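Local coordinates for Bak protein (Grouper iridovirus, PDB 5VMN), which is a viral Bcl-2 protein that inhibits apoptosis by exclusively sequestering Bim, at residues F44-G57 with I73-S85. Residues are numbered along the deposited sequence; the frame is centred on the assembly and turned at random.
Sequences FRAFPRLPNILEIG and ILLGISQLYFTKS. With EDO (1,2-ethanediol), chain L; NO3 (nitrate ion), chain I.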
loop_
_atom_site.group_PDB
_atom_site.type_symbol
_atom_site.label_atom_id
_atom_site.label_comp_id
_atom_site.label_asym_id
_atom_site.label_seq_id
_atom_site.Cartn_x
_atom_site.Cartn_y
_atom_site.Cartn_z
ATOM N N PHE A 44 4.642 0.153 14.544
ATOM C CA PHE A 44 3.336 0.768 14.296
ATOM C C PHE A 44 2.770 1.419 15.547
ATOM O O PHE A 44 2.000 2.377 15.452
ATOM C CB PHE A 44 2.373 -0.294 13.765
ATOM C CG PHE A 44 0.932 0.183 13.595
ATOM C CD1 PHE A 44 0.591 1.030 12.589
ATOM C CD2 PHE A 44 -0.064 -0.283 14.448
ATOM C CE1 PHE A 44 -0.729 1.444 12.431
ATOM C CE2 PHE A 44 -1.375 0.118 14.289
ATOM C CZ PHE A 44 -1.697 0.971 13.273
ATOM N N ARG A 45 3.123 0.911 16.725
ATOM C CA ARG A 45 2.575 1.458 17.960
ATOM C C ARG A 45 2.973 2.907 18.167
ATOM O O ARG A 45 2.323 3.610 18.955
ATOM C CB ARG A 45 3.049 0.629 19.149
ATOM C CG ARG A 45 2.481 -0.767 19.157
ATOM C CD ARG A 45 2.592 -1.413 20.519
ATOM N NE ARG A 45 2.117 -2.795 20.424
ATOM C CZ ARG A 45 2.885 -3.829 20.121
ATOM N NH1 ARG A 45 4.184 -3.654 19.924
ATOM N NH2 ARG A 45 2.353 -5.047 20.043
ATOM N N ALA A 46 4.034 3.352 17.498
ATOM C CA ALA A 46 4.542 4.700 17.650
ATOM C C ALA A 46 3.932 5.658 16.635
ATOM O O ALA A 46 4.266 6.842 16.651
ATOM C CB ALA A 46 6.073 4.707 17.518
ATOM N N PHE A 47 3.037 5.192 15.774
ATOM C CA PHE A 47 2.343 6.023 14.791
ATOM C C PHE A 47 1.113 6.665 15.427
ATOM O O PHE A 47 0.648 6.213 16.473
ATOM C CB PHE A 47 1.917 5.160 13.610
ATOM C CG PHE A 47 3.015 4.875 12.593
ATOM C CD1 PHE A 47 2.877 5.292 11.276
ATOM C CD2 PHE A 47 4.140 4.183 12.932
ATOM C CE1 PHE A 47 3.861 5.072 10.350
ATOM C CE2 PHE A 47 5.118 3.927 11.985
ATOM C CZ PHE A 47 4.971 4.369 10.701
ATOM N N PRO A 48 0.554 7.720 14.835
ATOM C CA PRO A 48 -0.614 8.355 15.435
ATOM C C PRO A 48 -1.837 7.482 15.316
ATOM O O PRO A 48 -1.944 6.635 14.433
ATOM C CB PRO A 48 -0.798 9.656 14.644
ATOM C CG PRO A 48 0.088 9.642 13.591
ATOM C CD PRO A 48 1.050 8.501 13.711
ATOM N N ARG A 49 -2.777 7.725 16.226
ATOM C CA ARG A 49 -4.024 6.962 16.221
ATOM C C ARG A 49 -4.815 7.233 14.958
ATOM O O ARG A 49 -5.424 6.317 14.381
ATOM C CB ARG A 49 -4.836 7.316 17.478
ATOM C CG ARG A 49 -4.096 6.875 18.731
ATOM C CD ARG A 49 -4.164 7.897 19.834
ATOM N NE ARG A 49 -5.425 7.783 20.502
ATOM C CZ ARG A 49 -5.853 8.620 21.436
ATOM N NH1 ARG A 49 -5.131 9.669 21.822
ATOM N NH2 ARG A 49 -7.024 8.400 21.966
ATOM N N LEU A 50 -4.786 8.481 14.489
ATOM C CA LEU A 50 -5.574 8.893 13.334
ATOM C C LEU A 50 -4.763 8.641 12.077
ATOM O O LEU A 50 -3.684 9.217 11.941
ATOM C CB LEU A 50 -5.900 10.377 13.432
ATOM C CG LEU A 50 -6.789 10.893 12.313
ATOM C CD1 LEU A 50 -8.178 10.289 12.416
ATOM C CD2 LEU A 50 -6.862 12.408 12.397
ATOM N N PRO A 51 -5.213 7.798 11.139
ATOM C CA PRO A 51 -4.386 7.529 9.956
ATOM C C PRO A 51 -4.263 8.721 9.016
ATOM O O PRO A 51 -5.243 9.417 8.727
ATOM C CB PRO A 51 -5.125 6.388 9.251
ATOM C CG PRO A 51 -6.484 6.403 9.774
ATOM C CD PRO A 51 -6.418 6.956 11.177
ATOM N N ASN A 52 -3.046 8.892 8.457
ATOM C CA ASN A 52 -2.870 9.777 7.297
ATOM C C ASN A 52 -1.919 9.077 6.338
ATOM O O ASN A 52 -0.706 9.295 6.361
ATOM C CB ASN A 52 -2.353 11.146 7.690
ATOM C CG ASN A 52 -2.402 12.117 6.540
ATOM O OD1 ASN A 52 -2.372 11.721 5.381
ATOM N ND2 ASN A 52 -2.471 13.398 6.857
ATOM N N ILE A 53 -2.480 8.197 5.504
ATOM C CA ILE A 53 -1.631 7.333 4.691
ATOM C C ILE A 53 -0.901 8.143 3.634
ATOM O O ILE A 53 0.216 7.778 3.235
ATOM C CB ILE A 53 -2.450 6.212 4.043
ATOM C CG1 ILE A 53 -3.269 5.441 5.085
ATOM C CG2 ILE A 53 -1.546 5.282 3.268
ATOM C CD1 ILE A 53 -2.481 4.854 6.186
ATOM N N LEU A 54 -1.533 9.193 3.104
ATOM C CA LEU A 54 -0.844 10.025 2.124
ATOM C C LEU A 54 0.409 10.645 2.721
ATOM O O LEU A 54 1.484 10.611 2.108
ATOM C CB LEU A 54 -1.791 11.102 1.593
ATOM C CG LEU A 54 -1.193 12.091 0.609
ATOM C CD1 LEU A 54 -0.667 11.345 -0.605
ATOM C CD2 LEU A 54 -2.266 13.092 0.212
ATOM N N GLU A 55 0.305 11.157 3.943
ATOM C CA GLU A 55 1.463 11.722 4.624
ATOM C C GLU A 55 2.530 10.663 4.840
ATOM O O GLU A 55 3.720 10.919 4.629
ATOM C CB GLU A 55 1.047 12.322 5.968
ATOM C CG GLU A 55 2.201 12.899 6.729
ATOM C CD GLU A 55 1.783 13.614 8.003
ATOM O OE1 GLU A 55 2.573 13.611 8.971
ATOM O OE2 GLU A 55 0.668 14.173 8.025
ATOM N N ILE A 56 2.125 9.472 5.281
ATOM C CA ILE A 56 3.105 8.410 5.538
ATOM C C ILE A 56 3.822 8.016 4.255
ATOM O O ILE A 56 5.050 7.889 4.233
ATOM C CB ILE A 56 2.424 7.192 6.177
ATOM C CG1 ILE A 56 1.881 7.565 7.553
ATOM C CG2 ILE A 56 3.445 6.047 6.334
ATOM C CD1 ILE A 56 1.004 6.488 8.151
ATOM N N GLY A 57 3.076 7.867 3.157
ATOM C CA GLY A 57 3.701 7.523 1.887
ATOM C C GLY A 57 4.657 8.601 1.417
ATOM O O GLY A 57 5.777 8.314 0.990
ATOM N N ILE A 73 6.178 -1.715 2.884
ATOM C CA ILE A 73 6.073 -1.175 4.247
ATOM C C ILE A 73 4.872 -0.248 4.335
ATOM O O ILE A 73 4.069 -0.337 5.265
ATOM C CB ILE A 73 7.370 -0.478 4.654
ATOM C CG1 ILE A 73 8.483 -1.508 4.892
ATOM C CG2 ILE A 73 7.159 0.388 5.896
ATOM C CD1 ILE A 73 9.850 -0.881 5.028
ATOM N N LEU A 74 4.677 0.621 3.332
ATOM C CA LEU A 74 3.515 1.509 3.361
ATOM C C LEU A 74 2.218 0.711 3.361
ATOM O O LEU A 74 1.271 1.016 4.111
ATOM C CB LEU A 74 3.567 2.463 2.164
ATOM C CG LEU A 74 2.314 3.319 2.001
ATOM C CD1 LEU A 74 2.175 4.277 3.173
ATOM C CD2 LEU A 74 2.343 4.065 0.659
ATOM N N LEU A 75 2.136 -0.315 2.516
ATOM C CA LEU A 75 0.936 -1.126 2.511
ATOM C C LEU A 75 0.735 -1.811 3.861
ATOM O O LEU A 75 -0.397 -1.915 4.344
ATOM C CB LEU A 75 1.010 -2.154 1.374
ATOM C CG LEU A 75 1.053 -1.585 -0.038
ATOM C CD1 LEU A 75 1.176 -2.738 -1.030
ATOM C CD2 LEU A 75 -0.181 -0.800 -0.332
ATOM N N GLY A 76 1.805 -2.333 4.454
ATOM C CA GLY A 76 1.660 -3.052 5.703
ATOM C C GLY A 76 1.186 -2.149 6.822
ATOM O O GLY A 76 0.422 -2.572 7.687
ATOM N N ILE A 77 1.683 -0.916 6.847
ATOM C CA ILE A 77 1.190 0.081 7.809
ATOM C C ILE A 77 -0.282 0.373 7.545
ATOM O O ILE A 77 -1.106 0.429 8.467
ATOM C CB ILE A 77 2.040 1.359 7.729
ATOM C CG1 ILE A 77 3.445 1.098 8.246
ATOM C CG2 ILE A 77 1.419 2.497 8.579
ATOM C CD1 ILE A 77 4.399 2.148 7.837
ATOM N N SER A 78 -0.636 0.577 6.281
ATOM C CA SER A 78 -2.033 0.816 5.957
ATOM C C SER A 78 -2.916 -0.335 6.429
ATOM O O SER A 78 -4.037 -0.115 6.903
ATOM C CB SER A 78 -2.205 1.033 4.450
ATOM O OG SER A 78 -1.399 2.121 4.026
ATOM N N GLN A 79 -2.453 -1.579 6.239
ATOM C CA GLN A 79 -3.215 -2.742 6.690
ATOM C C GLN A 79 -3.426 -2.754 8.198
ATOM O O GLN A 79 -4.528 -3.066 8.681
ATOM C CB GLN A 79 -2.495 -4.021 6.256
ATOM C CG GLN A 79 -3.201 -5.302 6.681
ATOM C CD GLN A 79 -4.478 -5.532 5.947
ATOM O OE1 GLN A 79 -4.474 -6.065 4.842
ATOM N NE2 GLN A 79 -5.594 -5.143 6.551
ATOM N N LEU A 80 -2.398 -2.388 8.961
ATOM C CA LEU A 80 -2.542 -2.351 10.410
ATOM C C LEU A 80 -3.564 -1.299 10.826
ATOM O O LEU A 80 -4.414 -1.557 11.693
ATOM C CB LEU A 80 -1.177 -2.107 11.050
ATOM C CG LEU A 80 -0.211 -3.296 10.909
ATOM C CD1 LEU A 80 1.185 -2.882 11.296
ATOM C CD2 LEU A 80 -0.648 -4.447 11.820
ATOM N N TYR A 81 -3.533 -0.124 10.189
ATOM C CA TYR A 81 -4.578 0.865 10.455
ATOM C C TYR A 81 -5.954 0.335 10.084
ATOM O O TYR A 81 -6.923 0.545 10.817
ATOM C CB TYR A 81 -4.319 2.152 9.667
ATOM C CG TYR A 81 -3.393 3.143 10.331
ATOM C CD1 TYR A 81 -3.748 3.768 11.512
ATOM C CD2 TYR A 81 -2.220 3.539 9.713
ATOM C CE1 TYR A 81 -2.913 4.713 12.085
ATOM C CE2 TYR A 81 -1.375 4.478 10.291
ATOM C CZ TYR A 81 -1.746 5.068 11.462
ATOM O OH TYR A 81 -0.938 6.019 12.020
ATOM N N PHE A 82 -6.066 -0.304 8.913
ATOM C CA PHE A 82 -7.356 -0.781 8.433
ATOM C C PHE A 82 -7.922 -1.841 9.364
ATOM O O PHE A 82 -9.101 -1.789 9.749
ATOM C CB PHE A 82 -7.165 -1.313 7.007
ATOM C CG PHE A 82 -8.432 -1.610 6.270
ATOM C CD1 PHE A 82 -9.060 -2.830 6.419
ATOM C CD2 PHE A 82 -8.941 -0.701 5.355
ATOM C CE1 PHE A 82 -10.197 -3.139 5.694
ATOM C CE2 PHE A 82 -10.076 -1.010 4.615
ATOM C CZ PHE A 82 -10.706 -2.225 4.798
ATOM N N THR A 83 -7.083 -2.786 9.783
ATOM C CA THR A 83 -7.530 -3.822 10.707
ATOM C C THR A 83 -8.027 -3.218 12.007
ATOM O O THR A 83 -9.022 -3.684 12.580
ATOM C CB THR A 83 -6.393 -4.810 10.971
ATOM O OG1 THR A 83 -6.074 -5.474 9.747
ATOM C CG2 THR A 83 -6.815 -5.873 11.966
ATOM N N LYS A 84 -7.338 -2.189 12.501
ATOM C CA LYS A 84 -7.692 -1.581 13.770
ATOM C C LYS A 84 -8.899 -0.655 13.670
ATOM O O LYS A 84 -9.432 -0.250 14.712
ATOM C CB LYS A 84 -6.465 -0.828 14.309
ATOM C CG LYS A 84 -6.560 -0.365 15.732
ATOM C CD LYS A 84 -5.283 0.374 16.145
ATOM C CE LYS A 84 -5.245 0.644 17.653
ATOM N NZ LYS A 84 -4.024 1.404 18.051
ATOM N N SER A 85 -9.354 -0.335 12.466
ATOM C CA SER A 85 -10.479 0.581 12.276
ATOM C C SER A 85 -11.779 0.013 12.822
ATOM O O SER A 85 -12.029 -1.189 12.793
ATOM C CB SER A 85 -10.666 0.900 10.793
ATOM O OG SER A 85 -9.579 1.666 10.317
HETATM C C1 EDO L . -0.458 4.424 18.848
HETATM O O1 EDO L . 0.086 3.520 19.854
HETATM C C2 EDO L . -0.418 3.881 17.421
HETATM O O2 EDO L . -1.077 2.617 17.291
HETATM N N NO3 I . -0.988 0.158 19.403
HETATM O O1 NO3 I . -1.012 1.404 19.155
HETATM O O2 NO3 I . -0.698 -0.245 20.582
HETATM O O3 NO3 I . -1.246 -0.675 18.468
HETATM O O HOH W 1 -0.935 8.276 10.267
#
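Tyr-81 stands with its ring clamped between Phe-44 and Pro-51, which lie seven residues apart ahead of helix 53-60. Phe-44 turns its CE1 edge toward one face of the Tyr-81 ring, an edge-to-face pair with centroids 4.9 Å apart and planes at 80°. CB of Pro-51 makes a CH-pi contact with the opposite face, 3.8 Å from the Tyr-81 ring centroid. The phenol is also gripped at its end: Tyr-81 OH donates to Pro-48 O over 2.7 Å, in the carbonyl plane and on a lone pair, and accepts a hydrogen bond from a water, which itself accepts one from Asn-52 N. Contacts on both faces and two hydrogen bonds at the hydroxyl thus hold the rotation and position of this buried ring.

Phe-44 has its CG anti to the backbone N (chi1 174°), which drops the ring as a knob among Ile-77, Leu-80, Tyr-81 and Lys-84. Leu-80 CB lies 3.7 Å from the Phe-44 ring centroid, almost on the ring normal. Farther along, Ile-53 fits its CG2 and CD1 methyls against Ser-78 OG, whose proton goes to Leu-74 O within its own helix. Ile-53 CD1 also lies 3.8 Å from Tyr-81 CD2, tying helix 53-60 to the tyrosine, and Ile-53 CG2 meets Leu-74 CD1, which packs 3.7 Å from Gly-57 N.

The 53-57 part of helix 53-60 runs nearly antiparallel to the 73-84 part of helix 68-84 (155°), their axes approaching to 10.4 Å, and Gln-97 of helix 88-103 hydrogen-bonds Ile-53 N. Helix 68-84 begins at the Asn-Trp-Gly-Arg signature of the BH1 region and so corresponds to the central hydrophobic helix of the Bcl-2 fold, along which the contact lays the preceding helix 53-60 and its leading loop.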